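Local coordinates for cobalamin biosynthesis protein CobN (PDB 7C6O) that probably inserts cobalt into a corrin ring during cobalamin biosynthesis, as the large catalytic subunit of cobaltochelatase, at residues A[278-283]-A[816-821]; A[362-367]-A[403-408]; A[410-415]-A[498-503]; A[504-509]-A[536-541]; A[586-591]-A[607-612]. All coordinates share one frame; numbering follows the deposited sequence. Where two conformers were deposited one is given.

Contact 1: residues A[278-283]-A[816-821]; sequences ALDIPI and DGRFIP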
# COMPACT_ATOMS: atom_id res chain seq x y z
N ALA A 278 -9.90 -8.68 -22.40
CA ALA A 278 -10.70 -8.53 -23.60
C ALA A 278 -12.19 -8.69 -23.31
O ALA A 278 -13.02 -8.12 -24.03
CB ALA A 278 -10.26 -9.55 -24.66
N LEU A 279 -12.55 -9.45 -22.27
CA LEU A 279 -13.95 -9.55 -21.88
C LEU A 279 -14.50 -8.20 -21.44
O LEU A 279 -15.70 -7.93 -21.60
CB LEU A 279 -14.11 -10.57 -20.76
CG LEU A 279 -13.61 -11.99 -21.01
CD1 LEU A 279 -13.67 -12.81 -19.73
CD2 LEU A 279 -14.42 -12.66 -22.11
N ASP A 280 -13.64 -7.33 -20.90
CA ASP A 280 -14.00 -5.97 -20.49
C ASP A 280 -15.15 -5.99 -19.48
O ASP A 280 -16.16 -5.29 -19.64
CB ASP A 280 -14.34 -5.11 -21.70
CG ASP A 280 -14.32 -3.62 -21.39
OD1 ASP A 280 -13.63 -3.23 -20.42
OD2 ASP A 280 -14.99 -2.85 -22.10
N ILE A 281 -15.00 -6.80 -18.44
CA ILE A 281 -15.98 -6.84 -17.35
C ILE A 281 -15.22 -6.79 -16.03
O ILE A 281 -14.02 -7.09 -15.97
CB ILE A 281 -16.87 -8.10 -17.43
CG1 ILE A 281 -16.02 -9.37 -17.36
CG2 ILE A 281 -17.73 -8.09 -18.69
CD1 ILE A 281 -16.84 -10.64 -17.38
N PRO A 282 -15.89 -6.37 -14.95
CA PRO A 282 -15.24 -6.39 -13.64
C PRO A 282 -14.95 -7.82 -13.20
O PRO A 282 -15.79 -8.72 -13.35
CB PRO A 282 -16.26 -5.72 -12.72
CG PRO A 282 -17.14 -4.94 -13.63
CD PRO A 282 -17.22 -5.74 -14.89
N ILE A 283 -13.76 -8.02 -12.66
CA ILE A 283 -13.31 -9.33 -12.19
C ILE A 283 -12.99 -9.17 -10.71
O ILE A 283 -12.04 -8.47 -10.34
CB ILE A 283 -12.09 -9.83 -12.97
CG1 ILE A 283 -12.42 -9.92 -14.47
CG2 ILE A 283 -11.62 -11.18 -12.43
CD1 ILE A 283 -11.26 -10.38 -15.34
N ASP A 816 -18.65 3.14 -15.81
CA ASP A 816 -19.40 2.31 -16.73
C ASP A 816 -19.20 0.83 -16.48
O ASP A 816 -19.69 0.01 -17.26
CB ASP A 816 -19.00 2.64 -18.17
CG ASP A 816 -20.16 3.11 -19.00
OD1 ASP A 816 -20.59 4.28 -18.82
OD2 ASP A 816 -20.66 2.32 -19.83
N GLY A 817 -18.49 0.46 -15.42
CA GLY A 817 -18.28 -0.94 -15.10
C GLY A 817 -17.40 -1.68 -16.08
O GLY A 817 -17.57 -2.88 -16.27
N ARG A 818 -16.46 -0.99 -16.72
CA ARG A 818 -15.53 -1.65 -17.62
C ARG A 818 -14.29 -2.09 -16.86
O ARG A 818 -14.03 -1.66 -15.74
CB ARG A 818 -15.16 -0.72 -18.78
CG ARG A 818 -16.39 -0.19 -19.51
CD ARG A 818 -16.07 0.22 -20.93
NE ARG A 818 -17.28 0.55 -21.68
CZ ARG A 818 -17.92 -0.29 -22.49
NH1 ARG A 818 -17.46 -1.53 -22.66
NH2 ARG A 818 -19.01 0.10 -23.12
N PHE A 819 -13.52 -2.99 -17.48
CA PHE A 819 -12.29 -3.46 -16.86
C PHE A 819 -11.23 -2.36 -16.92
O PHE A 819 -10.94 -1.83 -18.00
CB PHE A 819 -11.79 -4.72 -17.56
CG PHE A 819 -10.50 -5.25 -16.99
CD1 PHE A 819 -10.49 -5.95 -15.79
CD2 PHE A 819 -9.30 -5.04 -17.65
CE1 PHE A 819 -9.30 -6.43 -15.26
CE2 PHE A 819 -8.11 -5.52 -17.13
CZ PHE A 819 -8.11 -6.22 -15.94
N ILE A 820 -10.65 -2.04 -15.77
CA ILE A 820 -9.61 -1.02 -15.66
C ILE A 820 -8.26 -1.73 -15.64
O ILE A 820 -7.99 -2.47 -14.68
CB ILE A 820 -9.80 -0.15 -14.42
CG1 ILE A 820 -11.20 0.47 -14.41
CG2 ILE A 820 -8.73 0.94 -14.36
CD1 ILE A 820 -11.50 1.31 -15.63
N PRO A 821 -7.41 -1.55 -16.64
CA PRO A 821 -6.15 -2.30 -16.69
C PRO A 821 -5.25 -1.95 -15.52
O PRO A 821 -5.24 -0.82 -15.02
CB PRO A 821 -5.53 -1.87 -18.02
CG PRO A 821 -6.11 -0.52 -18.29
CD PRO A 821 -7.52 -0.58 -17.75

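Contact 2: residues A[362-367]-A[403-408]; sequences VAPADK and RQRGYR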
# COMPACT_ATOMS: atom_id res chain seq x y z
N VAL A 362 -26.64 1.20 -16.73
CA VAL A 362 -27.20 2.51 -16.43
C VAL A 362 -26.54 3.54 -17.33
O VAL A 362 -25.31 3.72 -17.30
CB VAL A 362 -27.01 2.87 -14.95
CG1 VAL A 362 -27.64 4.22 -14.64
CG2 VAL A 362 -27.61 1.79 -14.06
N ALA A 363 -27.35 4.23 -18.14
CA ALA A 363 -26.83 5.26 -19.02
C ALA A 363 -26.34 6.46 -18.21
O ALA A 363 -26.81 6.69 -17.10
CB ALA A 363 -27.90 5.70 -20.01
N PRO A 364 -25.40 7.23 -18.76
CA PRO A 364 -24.91 8.42 -18.02
C PRO A 364 -26.01 9.34 -17.53
O PRO A 364 -25.91 9.89 -16.43
CB PRO A 364 -24.01 9.10 -19.06
CG PRO A 364 -23.48 7.98 -19.88
CD PRO A 364 -24.61 6.98 -19.98
N ALA A 365 -27.08 9.52 -18.32
CA ALA A 365 -28.14 10.45 -17.94
C ALA A 365 -28.89 10.00 -16.69
O ALA A 365 -29.51 10.83 -16.02
CB ALA A 365 -29.12 10.63 -19.10
N ASP A 366 -28.86 8.70 -16.37
CA ASP A 366 -29.57 8.16 -15.22
C ASP A 366 -28.64 7.79 -14.07
O ASP A 366 -29.13 7.32 -13.03
CB ASP A 366 -30.38 6.93 -15.63
CG ASP A 366 -31.31 7.21 -16.79
OD1 ASP A 366 -32.01 8.25 -16.75
OD2 ASP A 366 -31.34 6.40 -17.74
N LYS A 367 -27.34 7.97 -14.22
CA LYS A 367 -26.37 7.46 -13.26
C LYS A 367 -26.16 8.47 -12.13
O LYS A 367 -25.87 9.64 -12.38
CB LYS A 367 -25.05 7.15 -13.95
CG LYS A 367 -24.04 6.42 -13.08
CD LYS A 367 -23.00 5.70 -13.93
CE LYS A 367 -23.63 4.54 -14.68
NZ LYS A 367 -22.70 3.94 -15.67
N ARG A 403 -20.35 15.82 -17.66
CA ARG A 403 -21.41 16.53 -18.36
C ARG A 403 -21.35 16.26 -19.85
O ARG A 403 -22.39 16.03 -20.49
CB ARG A 403 -21.32 18.03 -18.08
CG ARG A 403 -22.39 18.85 -18.80
CD ARG A 403 -22.07 20.33 -18.77
N GLN A 404 -20.15 16.27 -20.43
CA GLN A 404 -20.00 16.02 -21.86
C GLN A 404 -20.41 14.60 -22.22
O GLN A 404 -20.94 14.36 -23.31
CB GLN A 404 -18.56 16.29 -22.29
CG GLN A 404 -18.45 17.02 -23.62
CD GLN A 404 -17.70 16.22 -24.66
OE1 GLN A 404 -16.53 15.88 -24.48
NE2 GLN A 404 -18.37 15.91 -25.77
N ARG A 405 -20.17 13.64 -21.32
CA ARG A 405 -20.56 12.25 -21.54
C ARG A 405 -22.05 12.02 -21.37
O ARG A 405 -22.55 10.96 -21.76
CB ARG A 405 -19.77 11.34 -20.59
CG ARG A 405 -19.87 9.85 -20.87
CD ARG A 405 -19.59 9.52 -22.32
NE ARG A 405 -18.28 10.01 -22.75
CZ ARG A 405 -17.14 9.36 -22.54
NH1 ARG A 405 -17.14 8.20 -21.90
NH2 ARG A 405 -15.99 9.88 -22.97
N GLY A 406 -22.78 12.98 -20.81
CA GLY A 406 -24.21 12.87 -20.64
C GLY A 406 -24.70 12.76 -19.21
O GLY A 406 -25.90 12.56 -19.00
N TYR A 407 -23.81 12.89 -18.22
CA TYR A 407 -24.24 12.90 -16.83
C TYR A 407 -24.99 14.19 -16.52
O TYR A 407 -24.73 15.24 -17.11
CB TYR A 407 -23.04 12.77 -15.89
CG TYR A 407 -22.41 11.39 -15.86
CD1 TYR A 407 -21.49 11.01 -16.82
CD2 TYR A 407 -22.73 10.49 -14.86
CE1 TYR A 407 -20.91 9.75 -16.79
CE2 TYR A 407 -22.16 9.23 -14.81
CZ TYR A 407 -21.24 8.87 -15.78
OH TYR A 407 -20.68 7.62 -15.73
N ARG A 408 -25.91 14.11 -15.57
CA ARG A 408 -26.65 15.29 -15.10
C ARG A 408 -25.90 15.87 -13.91
O ARG A 408 -26.09 15.44 -12.77
CB ARG A 408 -28.08 14.92 -14.76
CG ARG A 408 -28.89 14.44 -15.95
CD ARG A 408 -30.38 14.64 -15.74
NE ARG A 408 -31.09 14.71 -17.02
CZ ARG A 408 -31.76 13.70 -17.56
NH1 ARG A 408 -31.82 12.54 -16.94
NH2 ARG A 408 -32.37 13.87 -18.73
O HOH W 1 -26.48 11.42 -14.39

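Contact 3: residues A[410-415]-A[498-503]; sequences GDLPGV and LRAGNL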
# COMPACT_ATOMS: atom_id res chain seq x y z
N GLY A 410 -26.01 19.06 -12.92
CA GLY A 410 -26.64 20.24 -12.36
C GLY A 410 -25.89 21.51 -12.72
O GLY A 410 -25.24 21.60 -13.77
N ASP A 411 -25.98 22.51 -11.84
CA ASP A 411 -25.30 23.78 -12.08
C ASP A 411 -24.35 24.09 -10.93
O ASP A 411 -24.55 25.07 -10.19
CB ASP A 411 -26.32 24.91 -12.27
CG ASP A 411 -25.67 26.22 -12.65
OD1 ASP A 411 -24.74 26.20 -13.48
OD2 ASP A 411 -26.11 27.27 -12.13
N LEU A 412 -23.34 23.25 -10.74
CA LEU A 412 -22.39 23.46 -9.66
C LEU A 412 -21.52 24.67 -9.95
O LEU A 412 -21.06 24.85 -11.09
CB LEU A 412 -21.52 22.22 -9.48
CG LEU A 412 -22.27 20.99 -8.96
CD1 LEU A 412 -21.49 19.72 -9.24
CD2 LEU A 412 -22.54 21.13 -7.48
N PRO A 413 -21.29 25.54 -8.97
CA PRO A 413 -20.42 26.70 -9.19
C PRO A 413 -19.03 26.24 -9.60
O PRO A 413 -18.50 25.26 -9.08
CB PRO A 413 -20.41 27.41 -7.84
CG PRO A 413 -21.63 26.90 -7.12
CD PRO A 413 -21.81 25.49 -7.59
N GLY A 414 -18.45 26.96 -10.56
CA GLY A 414 -17.11 26.67 -11.03
C GLY A 414 -17.03 25.63 -12.12
O GLY A 414 -16.00 25.56 -12.81
N VAL A 415 -18.06 24.81 -12.31
CA VAL A 415 -18.02 23.82 -13.38
C VAL A 415 -18.20 24.50 -14.73
O VAL A 415 -17.36 24.36 -15.63
CB VAL A 415 -19.09 22.73 -13.15
CG1 VAL A 415 -19.14 21.78 -14.34
CG2 VAL A 415 -18.80 21.97 -11.87
N LEU A 498 -23.50 18.81 -0.96
CA LEU A 498 -23.81 19.67 -2.09
C LEU A 498 -24.41 18.81 -3.20
O LEU A 498 -23.69 18.02 -3.83
CB LEU A 498 -22.56 20.41 -2.55
CG LEU A 498 -22.63 21.30 -3.79
CD1 LEU A 498 -23.84 22.22 -3.75
CD2 LEU A 498 -21.35 22.11 -3.91
N ARG A 499 -25.71 18.95 -3.42
CA ARG A 499 -26.44 18.14 -4.39
C ARG A 499 -26.76 18.96 -5.63
O ARG A 499 -27.18 20.12 -5.53
CB ARG A 499 -27.74 17.60 -3.78
CG ARG A 499 -27.58 16.96 -2.41
CD ARG A 499 -28.93 16.71 -1.75
N ALA A 500 -26.58 18.35 -6.80
CA ALA A 500 -26.89 19.01 -8.07
C ALA A 500 -27.12 17.94 -9.13
O ALA A 500 -26.24 17.11 -9.37
CB ALA A 500 -25.76 19.95 -8.49
N GLY A 501 -28.29 17.98 -9.76
CA GLY A 501 -28.60 16.97 -10.76
C GLY A 501 -28.59 15.58 -10.15
O GLY A 501 -29.22 15.33 -9.12
N ASN A 502 -27.85 14.67 -10.78
CA ASN A 502 -27.68 13.32 -10.27
C ASN A 502 -26.38 13.16 -9.49
O ASN A 502 -25.90 12.04 -9.31
CB ASN A 502 -27.75 12.30 -11.40
CG ASN A 502 -29.17 12.06 -11.87
OD1 ASN A 502 -30.12 12.29 -11.13
ND2 ASN A 502 -29.31 11.59 -13.11
N LEU A 503 -25.80 14.26 -9.02
CA LEU A 503 -24.52 14.25 -8.34
C LEU A 503 -24.69 14.75 -6.91
O LEU A 503 -25.53 15.60 -6.63
CB LEU A 503 -23.50 15.13 -9.06
CG LEU A 503 -22.56 14.51 -10.08
CD1 LEU A 503 -23.27 13.55 -11.00
CD2 LEU A 503 -21.96 15.63 -10.87

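Contact 4: residues A[504-509]-A[536-541]; sequences VLMVQP and YRWLDT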
# COMPACT_ATOMS: atom_id res chain seq x y z
N VAL A 504 -23.87 14.22 -6.01
CA VAL A 504 -23.72 14.78 -4.68
C VAL A 504 -22.23 14.93 -4.39
O VAL A 504 -21.45 13.99 -4.62
CB VAL A 504 -24.42 13.93 -3.60
CG1 VAL A 504 -23.90 12.50 -3.59
CG2 VAL A 504 -24.25 14.56 -2.23
N LEU A 505 -21.83 16.11 -3.96
CA LEU A 505 -20.47 16.38 -3.51
C LEU A 505 -20.50 16.48 -2.00
O LEU A 505 -21.27 17.27 -1.44
CB LEU A 505 -19.92 17.66 -4.14
CG LEU A 505 -19.30 17.53 -5.54
CD1 LEU A 505 -20.34 17.13 -6.59
CD2 LEU A 505 -18.60 18.82 -5.95
N MET A 506 -19.68 15.67 -1.33
CA MET A 506 -19.72 15.56 0.11
C MET A 506 -18.30 15.56 0.67
O MET A 506 -17.41 14.91 0.13
CB MET A 506 -20.45 14.28 0.55
CG MET A 506 -20.56 14.10 2.06
SD MET A 506 -21.37 12.55 2.52
CE MET A 506 -23.05 12.90 2.04
N VAL A 507 -18.10 16.31 1.74
CA VAL A 507 -16.87 16.20 2.51
C VAL A 507 -16.96 14.95 3.36
O VAL A 507 -17.97 14.71 4.03
CB VAL A 507 -16.65 17.45 3.37
CG1 VAL A 507 -15.36 17.31 4.16
CG2 VAL A 507 -16.61 18.70 2.49
N GLN A 508 -15.91 14.14 3.32
CA GLN A 508 -15.88 12.91 4.11
C GLN A 508 -16.13 13.24 5.58
O GLN A 508 -15.54 14.20 6.10
CB GLN A 508 -14.54 12.21 3.94
CG GLN A 508 -14.52 10.76 4.37
CD GLN A 508 -13.24 10.06 3.98
OE1 GLN A 508 -12.15 10.60 4.16
NE2 GLN A 508 -13.37 8.86 3.42
N PRO A 509 -17.00 12.50 6.26
CA PRO A 509 -17.33 12.85 7.64
C PRO A 509 -16.10 12.76 8.52
O PRO A 509 -15.16 12.00 8.22
CB PRO A 509 -18.38 11.81 8.03
CG PRO A 509 -18.88 11.25 6.75
CD PRO A 509 -17.75 11.33 5.79
N TYR A 536 -22.50 7.90 5.12
CA TYR A 536 -22.20 6.93 4.07
C TYR A 536 -23.42 6.08 3.73
O TYR A 536 -23.65 5.76 2.56
CB TYR A 536 -21.02 6.04 4.47
CG TYR A 536 -19.70 6.60 4.01
CD1 TYR A 536 -19.28 6.45 2.69
CD2 TYR A 536 -18.88 7.32 4.88
CE1 TYR A 536 -18.09 6.98 2.26
CE2 TYR A 536 -17.68 7.85 4.45
CZ TYR A 536 -17.29 7.68 3.14
OH TYR A 536 -16.10 8.21 2.70
N ARG A 537 -24.21 5.72 4.74
CA ARG A 537 -25.41 4.93 4.46
C ARG A 537 -26.44 5.75 3.68
O ARG A 537 -27.25 5.17 2.94
CB ARG A 537 -25.99 4.39 5.76
CG ARG A 537 -25.16 3.28 6.40
CD ARG A 537 -25.11 2.03 5.51
NE ARG A 537 -24.07 2.08 4.49
CZ ARG A 537 -24.21 1.62 3.26
NH1 ARG A 537 -25.35 1.07 2.88
NH2 ARG A 537 -23.20 1.70 2.39
N TRP A 538 -26.42 7.08 3.82
CA TRP A 538 -27.34 7.89 3.03
C TRP A 538 -26.92 7.95 1.56
O TRP A 538 -27.77 8.10 0.68
CB TRP A 538 -27.44 9.30 3.60
CG TRP A 538 -28.22 10.21 2.69
CD1 TRP A 538 -29.58 10.30 2.58
CD2 TRP A 538 -27.68 11.12 1.73
NE1 TRP A 538 -29.91 11.22 1.62
CE2 TRP A 538 -28.76 11.74 1.08
CE3 TRP A 538 -26.38 11.48 1.35
CZ2 TRP A 538 -28.59 12.69 0.08
CZ3 TRP A 538 -26.21 12.43 0.36
CH2 TRP A 538 -27.31 13.03 -0.26
N LEU A 539 -25.62 7.82 1.28
CA LEU A 539 -25.17 7.75 -0.10
C LEU A 539 -25.72 6.53 -0.83
O LEU A 539 -25.83 6.54 -2.06
CB LEU A 539 -23.64 7.72 -0.17
CG LEU A 539 -22.88 8.94 0.35
CD1 LEU A 539 -21.38 8.72 0.24
CD2 LEU A 539 -23.30 10.19 -0.41
N ASP A 540 -26.08 5.49 -0.09
CA ASP A 540 -26.52 4.23 -0.66
C ASP A 540 -28.05 4.21 -0.75
O ASP A 540 -28.72 5.24 -0.61
CB ASP A 540 -25.99 3.07 0.20
CG ASP A 540 -25.81 1.79 -0.59
OD1 ASP A 540 -26.44 1.64 -1.66
OD2 ASP A 540 -25.03 0.93 -0.13
N THR A 541 -28.61 3.04 -1.02
CA THR A 541 -30.05 2.85 -0.94
C THR A 541 -30.42 2.35 0.44
O THR A 541 -29.59 1.82 1.19
CB THR A 541 -30.53 1.86 -2.01
OG1 THR A 541 -29.78 0.65 -1.92
CG2 THR A 541 -30.37 2.46 -3.40

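Contact 5: residues A[586-591]-A[607-612]; sequences LIYPFL and AVLVDH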
# COMPACT_ATOMS: atom_id res chain seq x y z
N LEU A 586 -16.47 1.72 -5.52
CA LEU A 586 -15.58 2.82 -5.14
C LEU A 586 -14.51 2.99 -6.21
O LEU A 586 -13.72 2.06 -6.46
CB LEU A 586 -14.95 2.58 -3.77
CG LEU A 586 -13.90 3.59 -3.28
CD1 LEU A 586 -14.50 4.98 -3.18
CD2 LEU A 586 -13.32 3.15 -1.94
N ILE A 587 -14.48 4.16 -6.84
CA ILE A 587 -13.50 4.51 -7.85
C ILE A 587 -12.63 5.62 -7.27
O ILE A 587 -13.15 6.59 -6.71
CB ILE A 587 -14.18 4.95 -9.16
CG1 ILE A 587 -15.09 3.83 -9.67
CG2 ILE A 587 -13.14 5.34 -10.20
CD1 ILE A 587 -16.14 4.29 -10.64
N TYR A 588 -11.31 5.47 -7.40
CA TYR A 588 -10.37 6.17 -6.52
C TYR A 588 -9.15 6.64 -7.30
O TYR A 588 -8.14 5.94 -7.39
CB TYR A 588 -9.95 5.24 -5.38
CG TYR A 588 -9.69 5.88 -4.04
CD1 TYR A 588 -9.12 7.15 -3.94
CD2 TYR A 588 -9.99 5.20 -2.86
CE1 TYR A 588 -8.86 7.71 -2.69
CE2 TYR A 588 -9.74 5.76 -1.63
CZ TYR A 588 -9.18 7.01 -1.54
OH TYR A 588 -8.94 7.55 -0.30
N PRO A 589 -9.21 7.85 -7.87
CA PRO A 589 -7.99 8.44 -8.44
C PRO A 589 -6.91 8.54 -7.38
O PRO A 589 -7.15 8.99 -6.26
CB PRO A 589 -8.46 9.82 -8.92
CG PRO A 589 -9.93 9.64 -9.17
CD PRO A 589 -10.40 8.68 -8.12
N PHE A 590 -5.70 8.10 -7.73
CA PHE A 590 -4.68 7.90 -6.71
C PHE A 590 -3.29 8.14 -7.27
O PHE A 590 -2.97 7.69 -8.37
CB PHE A 590 -4.77 6.49 -6.11
CG PHE A 590 -4.54 6.45 -4.64
CD1 PHE A 590 -3.25 6.46 -4.13
CD2 PHE A 590 -5.61 6.42 -3.76
CE1 PHE A 590 -3.03 6.44 -2.77
CE2 PHE A 590 -5.40 6.39 -2.40
CZ PHE A 590 -4.12 6.40 -1.90
N LEU A 591 -2.45 8.82 -6.49
CA LEU A 591 -1.10 9.15 -6.94
C LEU A 591 -0.28 7.89 -7.18
O LEU A 591 -0.25 6.99 -6.33
CB LEU A 591 -0.43 10.04 -5.90
CG LEU A 591 1.00 10.50 -6.18
CD1 LEU A 591 1.08 11.27 -7.49
CD2 LEU A 591 1.53 11.33 -5.02
N ALA A 607 -11.54 -0.89 -3.56
CA ALA A 607 -11.45 0.24 -4.47
C ALA A 607 -10.91 -0.18 -5.83
O ALA A 607 -10.07 -1.07 -5.94
CB ALA A 607 -10.54 1.32 -3.87
N VAL A 608 -11.42 0.47 -6.87
CA VAL A 608 -10.81 0.45 -8.20
C VAL A 608 -10.03 1.74 -8.34
O VAL A 608 -10.61 2.82 -8.49
CB VAL A 608 -11.87 0.31 -9.31
CG1 VAL A 608 -11.21 0.42 -10.68
CG2 VAL A 608 -12.62 -1.00 -9.18
N LEU A 609 -8.70 1.66 -8.27
CA LEU A 609 -7.87 2.84 -8.42
C LEU A 609 -7.79 3.24 -9.89
O LEU A 609 -7.85 2.40 -10.79
CB LEU A 609 -6.46 2.59 -7.89
CG LEU A 609 -6.30 2.08 -6.46
CD1 LEU A 609 -4.83 2.02 -6.10
CD2 LEU A 609 -7.07 2.94 -5.47
N VAL A 610 -7.68 4.55 -10.12
CA VAL A 610 -7.27 5.09 -11.41
C VAL A 610 -6.08 5.98 -11.11
O VAL A 610 -6.25 7.13 -10.68
CB VAL A 610 -8.39 5.88 -12.10
CG1 VAL A 610 -7.91 6.40 -13.46
CG2 VAL A 610 -9.63 5.02 -12.28
N ASP A 611 -4.87 5.45 -11.28
CA ASP A 611 -3.75 6.22 -10.76
C ASP A 611 -3.45 7.41 -11.67
O ASP A 611 -3.84 7.44 -12.84
CB ASP A 611 -2.51 5.33 -10.54
CG ASP A 611 -1.95 4.71 -11.82
OD1 ASP A 611 -2.39 5.06 -12.93
OD2 ASP A 611 -1.05 3.86 -11.68
N HIS A 612 -2.81 8.42 -11.09
CA HIS A 612 -2.57 9.66 -11.80
C HIS A 612 -1.11 10.08 -11.65
O HIS A 612 -0.38 9.63 -10.77
CB HIS A 612 -3.51 10.79 -11.32
CG HIS A 612 -3.26 11.26 -9.91
ND1 HIS A 612 -2.18 12.05 -9.57
CD2 HIS A 612 -3.97 11.08 -8.78
CE1 HIS A 612 -2.23 12.32 -8.27
NE2 HIS A 612 -3.31 11.74 -7.77

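Contact 1: residues A[278-283]-A[816-821]
The carboxylate of D280 lies across the base of R818, its OD1 3.4 Å from R818 CB, and both oxygens are put to use. D280 OD1 accepts the backbone N-H of F819 at 3.0 Å, while D280 OD2 takes NH1 of R818 at 2.9 Å in a salt bridge. D280 CG stands anti to its own N (chi1 -163°), which swings the acid across to segment 816-821. R818 answers with a chain extended from CG to NE, and its guanidinium lies 20° from the carboxylate plane and meets OD2 near its own plane. Both donors reach their oxygen on the anti side, well out of the carboxylate plane. The two oxygens let one acid grip a backbone amide and a charged side chain together. R813 adds a second charge at OD1. Beyond the acid, F819 CB sits 3.6 Å from I281 O, the ring reaches I283 CD1 obliquely, and P282 CD rests 3.2 Å from G817 O. R360 ties the carbonyls of D280, D816 and G817. The contact joins the loop between helix 274-277 and strand 283-289 to the Schellman-type end of helix 807-815, while strand 246-249 packs against L279, I281 and I283.

Contact 2: residues A[362-367]-A[403-408]
P364 lays its CB over one face of the Y407 ring, a CH-pi contact with CB 4.0 Å from the ring centroid and displaced toward the rim. The torsion that places the ring turns CG anti to the carbonyl carbon (chi1 -72°), laying the tyrosine back along the 362-367 turn. K367 crosses the same ring obliquely: CB lies 3.7 Å from Y407 CE2, and CD lies 3.5 Å from Y407 OH. The lysine leaves its backbone with CG anti to N, then bends at chi3 (-68°), which carries NZ past the phenol to the carbonyls of L815 and L359 and, weakly, to V362 O. R408 is extended from CG to NE and passes over A365, whose CB faces its guanidinium; NH1 comes within 3.0 Å of A365 O, and D366 OD1 lies near the guanidinium edge, 4.3 Å from R408 NH1, beyond salt-bridge range. The backbones are joined by a water that donates to P364 O at 2.6 Å and to K367 O, and accepts from R408 N. Y407 CA also points its hydrogen at P364 O. G406, in a Schellman motif, ends helix 391-405 where P364 packs. R405 bends back to a salt bridge with E809. The contact places the turn between helix 343-361 and strand 369-373 against the end of helix 391-405, with helix 807-815 touching R405 and Y407 through L812 and L815.

Contact 3: residues A[410-415]-A[498-503]
L412 reaches across to A500 and L498 with its branched end. From CB the chain continues with CG anti to the carbonyl carbon (chi1 -67°), and L412 CG itself is already 3.7 Å from A500 CB. L412 CD2 then enters the notch between two residues of strand 492-500, 3.6 Å from A500 CB and 3.7 Å from L498 CG. The L412 and L498 side chains run antiparallel alongside each other, and both methyl groups of L498 lie close to the same CD2. L412 CD1 takes another course, toward L503, where it lies 4.4 Å from L503 CD2, and it also reaches L505 of strand 503-507. One side chain thereby touches both arms of the hairpin. The hairpin closes through a type II' turn from A500 to L503, with A500 N bonded to L503 O and L503 N to A500 O. Where the loop passes this turn, two glycines of positive phi, G410 and G501, allow a CA-to-CA approach of 4.1 Å, and A500 CB faces G410 CA at 4.0 Å. L399 and L423, from helices 391-405 and 420-431, cover more of L412. Every contact between the two segments is between carbon groups or bare backbone, so fit depends on shape and dispersion; the polar bonds nearby lie within each segment or go to other partners, such as N502 with R408 and V369 and L498 with L505.

Contact 4: residues A[504-509]-A[536-541]
M506 runs straight out from the strand with CG anti to its N (chi1 -179°) and then turns at the sulfur (chi3 -71°), which sets its methyl against both W538 and L539. W538 likewise has CG anti to N, bringing its benzo ring over to the strand, where CZ3 is 3.6 Å from M506 CE, met obliquely. L539 CD2 touches the same methyl at 3.7 Å and V504 CG1 at 4.0 Å. V504 CG2 comes in the indole plane to its edge, 3.9 Å from W538 CZ3. Past this apolar patch Q508 reaches out extended; its NE2 donates to Y536 OH at 2.9 Å, nearly in the amide plane and fairly straight (161°), while its OE1 takes N560 N, so both ends of the buried amide are engaged. P509 CD packs obliquely on Y536 CE2. Strand 503-507 is covered here by the last turn of helix 530-539, with strand 369-373 and strand 492-500 beside it; V372 touches Q508 and Y536, and I495 touches M506 and W538.

Contact 5: residues A[586-591]-A[607-612]
Y588 and L609 lie side by side and point the same way from the two strands, L609 CD2 resting 3.7 Å from Y588 CB. The Y588 ring sends OH to E562 and G559, while A607 CB comes to its edge, 4.0 Å from CD2. F590 crosses L609 at an angle, CD2 to CD2 at 4.1 Å. On the face bearing I587, P589 and L591, I587 and V610 run together, CG2 to CG2. There H612 turns its imidazole over the neighbouring strand: CG stands between N and the carbonyl carbon (chi1 68°), and L591 CA sits over one face in a CH-pi contact, 3.7 Å from the ring centroid. The backbones are laced in parallel by five hydrogen bonds from V608 N to L586 O through H612 N to F590 O, the first nearly straight at 176°. Strand 551-555 flanks 586-591. Joined by helix 595-604, the two strands make a beta-alpha-beta crossover within a mixed sheet.

How the contacts relate
Contacts 4 and 5, both buried, share a mixed sheet with contact 3: contact 3 at the hairpin of strands 492-500 and 503-507, contact 4 on strand 503-507, contact 5 on strands 586-591 and 608-612. Contacts 2 and 3 are partly buried and meet where R408 O probably bonds N502 N; L498 O and L505 N join contact 3 to 4. Contact 1, also buried, joins loops 533 residues apart; the other four nest within its span, and I820 touches contact 5. Chemistry follows place: a carboxylate shared by an arginine and a backbone N-H in contact 1, water and aromatic packing in 2, apolar fit in 3, apolar packing plus one amide bond in 4, backbone pairing in 5.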